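Local coordinates for protein ribosomal RNA methyltransferase, putative (Plasmodium falciparum, PDB 2PLW) that binds S-adenosylmethionine and probably transfers its methyl group to the 2'-oxygen of a uridine in ribosomal RNA, at residues L18-N23 / Q38-R43. Residues are numbered along the deposited sequence; the frame is centred on the assembly and turned at random.
Sequences LFLKKN and QVILER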
loop_
_atom_site.group_PDB
_atom_site.type_symbol
_atom_site.label_atom_id
_atom_site.label_comp_id
_atom_site.label_asym_id
_atom_site.label_seq_id
_atom_site.Cartn_x
_atom_site.Cartn_y
_atom_site.Cartn_z
ATOM N N LEU A 18 -8.328 12.254 -1.596
ATOM C CA LEU A 18 -9.447 12.070 -0.647
ATOM C C LEU A 18 -10.031 10.665 -0.578
ATOM O O LEU A 18 -11.156 10.419 -1.048
ATOM C CB LEU A 18 -10.594 13.071 -0.915
ATOM C CG LEU A 18 -10.681 14.467 -0.268
ATOM C CD1 LEU A 18 -10.721 14.432 1.285
ATOM C CD2 LEU A 18 -9.592 15.381 -0.793
ATOM N N PHE A 19 -9.268 9.757 0.020
ATOM C CA PHE A 19 -9.627 8.348 0.054
ATOM C C PHE A 19 -9.853 7.866 1.478
ATOM O O PHE A 19 -10.510 6.851 1.677
ATOM C CB PHE A 19 -8.565 7.490 -0.670
ATOM C CG PHE A 19 -7.145 7.830 -0.297
ATOM C CD1 PHE A 19 -6.567 7.265 0.845
ATOM C CD2 PHE A 19 -6.384 8.710 -1.080
ATOM C CE1 PHE A 19 -5.252 7.563 1.199
ATOM C CE2 PHE A 19 -5.068 9.026 -0.720
ATOM C CZ PHE A 19 -4.502 8.437 0.418
ATOM N N LEU A 20 -9.324 8.589 2.472
ATOM C CA LEU A 20 -9.492 8.178 3.863
ATOM C C LEU A 20 -10.855 8.599 4.384
ATOM O O LEU A 20 -11.092 9.775 4.669
ATOM C CB LEU A 20 -8.385 8.716 4.762
ATOM C CG LEU A 20 -6.968 8.207 4.455
ATOM C CD1 LEU A 20 -5.915 9.028 5.229
ATOM C CD2 LEU A 20 -6.819 6.704 4.787
ATOM N N LYS A 21 -11.736 7.614 4.509
ATOM C CA LYS A 21 -13.158 7.852 4.739
ATOM C C LYS A 21 -13.652 6.918 5.834
ATOM O O LYS A 21 -12.984 5.934 6.169
ATOM C CB LYS A 21 -13.933 7.595 3.443
ATOM C CG LYS A 21 -13.766 8.687 2.381
ATOM C CD LYS A 21 -14.414 8.355 1.030
ATOM C CE LYS A 21 -13.582 7.329 0.236
ATOM N NZ LYS A 21 -13.777 7.269 -1.262
ATOM N N LYS A 22 -14.832 7.221 6.370
ATOM C CA LYS A 22 -15.433 6.415 7.425
ATOM C C LYS A 22 -15.804 5.007 6.949
ATOM O O LYS A 22 -16.065 4.798 5.773
ATOM C CB LYS A 22 -16.671 7.129 7.998
ATOM C CG LYS A 22 -17.830 7.249 7.033
ATOM C CD LYS A 22 -19.059 7.843 7.734
ATOM C CE LYS A 22 -20.292 7.824 6.837
ATOM N NZ LYS A 22 -20.209 8.690 5.603
ATOM N N ASN A 23 -15.826 4.062 7.883
ATOM C CA ASN A 23 -16.293 2.692 7.636
ATOM C C ASN A 23 -15.498 1.989 6.534
ATOM O O ASN A 23 -16.064 1.285 5.688
ATOM C CB ASN A 23 -17.809 2.650 7.331
ATOM C CG ASN A 23 -18.401 1.250 7.497
ATOM O OD1 ASN A 23 -17.801 0.389 8.135
ATOM N ND2 ASN A 23 -19.573 1.022 6.910
ATOM N N GLN A 38 -0.311 6.483 11.856
ATOM C CA GLN A 38 -0.709 7.643 12.667
ATOM C C GLN A 38 -1.571 8.623 11.901
ATOM O O GLN A 38 -2.554 9.118 12.442
ATOM C CB GLN A 38 0.519 8.384 13.183
ATOM C CG GLN A 38 1.320 7.572 14.137
ATOM C CD GLN A 38 2.544 8.314 14.543
ATOM O OE1 GLN A 38 3.469 8.468 13.751
ATOM N NE2 GLN A 38 2.575 8.771 15.792
ATOM N N VAL A 39 -1.219 8.909 10.644
ATOM C CA VAL A 39 -2.015 9.829 9.812
ATOM C C VAL A 39 -3.411 9.250 9.574
ATOM O O VAL A 39 -4.423 9.952 9.663
ATOM C CB VAL A 39 -1.326 10.088 8.437
ATOM C CG1 VAL A 39 -2.286 10.746 7.460
ATOM C CG2 VAL A 39 -0.061 10.931 8.621
ATOM N N ILE A 40 -3.459 7.951 9.276
ATOM C CA ILE A 40 -4.729 7.269 9.066
ATOM C C ILE A 40 -5.616 7.365 10.305
ATOM O O ILE A 40 -6.820 7.630 10.185
ATOM C CB ILE A 40 -4.532 5.785 8.618
ATOM C CG1 ILE A 40 -3.815 5.726 7.258
ATOM C CG2 ILE A 40 -5.904 5.079 8.514
ATOM C CD1 ILE A 40 -3.172 4.319 6.971
ATOM N N LEU A 41 -5.019 7.181 11.479
ATOM C CA LEU A 41 -5.744 7.373 12.747
ATOM C C LEU A 41 -6.312 8.788 12.887
ATOM O O LEU A 41 -7.484 8.939 13.199
ATOM C CB LEU A 41 -4.875 7.007 13.949
ATOM C CG LEU A 41 -4.648 5.544 14.289
ATOM C CD1 LEU A 41 -3.523 5.446 15.300
ATOM C CD2 LEU A 41 -5.913 4.878 14.868
ATOM N N GLU A 42 -5.494 9.805 12.628
ATOM C CA GLU A 42 -5.926 11.210 12.711
ATOM C C GLU A 42 -7.091 11.548 11.804
ATOM O O GLU A 42 -8.035 12.241 12.204
ATOM C CB GLU A 42 -4.783 12.135 12.313
ATOM C CG GLU A 42 -3.710 12.250 13.329
ATOM C CD GLU A 42 -2.532 13.046 12.814
ATOM O OE1 GLU A 42 -2.436 13.291 11.575
ATOM O OE2 GLU A 42 -1.688 13.410 13.654
ATOM N N ARG A 43 -6.992 11.091 10.561
ATOM C CA ARG A 43 -7.952 11.447 9.544
ATOM C C ARG A 43 -9.239 10.647 9.675
ATOM O O ARG A 43 -10.256 11.010 9.094
ATOM C CB ARG A 43 -7.329 11.307 8.170
ATOM C CG ARG A 43 -6.139 12.220 8.033
ATOM C CD ARG A 43 -5.983 12.719 6.655
ATOM N NE ARG A 43 -5.321 14.013 6.671
ATOM C CZ ARG A 43 -5.409 14.911 5.703
ATOM N NH1 ARG A 43 -6.101 14.653 4.606
ATOM N NH2 ARG A 43 -4.762 16.057 5.824
#
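Leu20 reaches from the loop that follows helix 7-17 and sets its forked end against Ile40 and Arg43 on helix 35-43. The two methyls divide the work: CD2 meets CG1 of Ile40 at 4.0 Å, while CD1 rests on the aliphatic stem of Arg43. Leucine suits the place because it branches one carbon beyond CB, so a single side chain can serve two residues at positions i and i+3, nearly one turn apart on the helix. CB of Leu20 already points at the helix, and chi1 of -64° puts CG beside the backbone N, from where the methyls fork onto their partners, crossing both at about a right angle. Ile40 presents CG1 and, less closely, CG2 to the same methyl; its branched, wholly apolar chain suits a buried position that also packs on Leu10 and on Leu111 of strand 107-112.

Arg43 plays two parts. Its CB and CD both lie 4.0 Å from CD1 of Leu20, and beyond them the chain, bent at chi2 (-147°), runs on to helix 7-17, where NH1 forms a salt bridge with Asp14 and a hydrogen bond with Asn15. OD1 of Asp14 accepts hydrogen bonds from the backbone N of Phe19 and of Leu20, so one carboxylate ties the start of the loop to the arginine.

In this Rossmann-like methyltransferase domain the loop leads into strand 24-29, and helix 35-43 begins among the cofactor-binding residues, with Trp36 about 5 Å from Ile40, side chain to side chain. No hydrogen bond joins the loop segment to the helix segment directly: the contact is apolar, its stability probably coming mainly from burying Leu20 and Ile40, with Asp14 an indirect link.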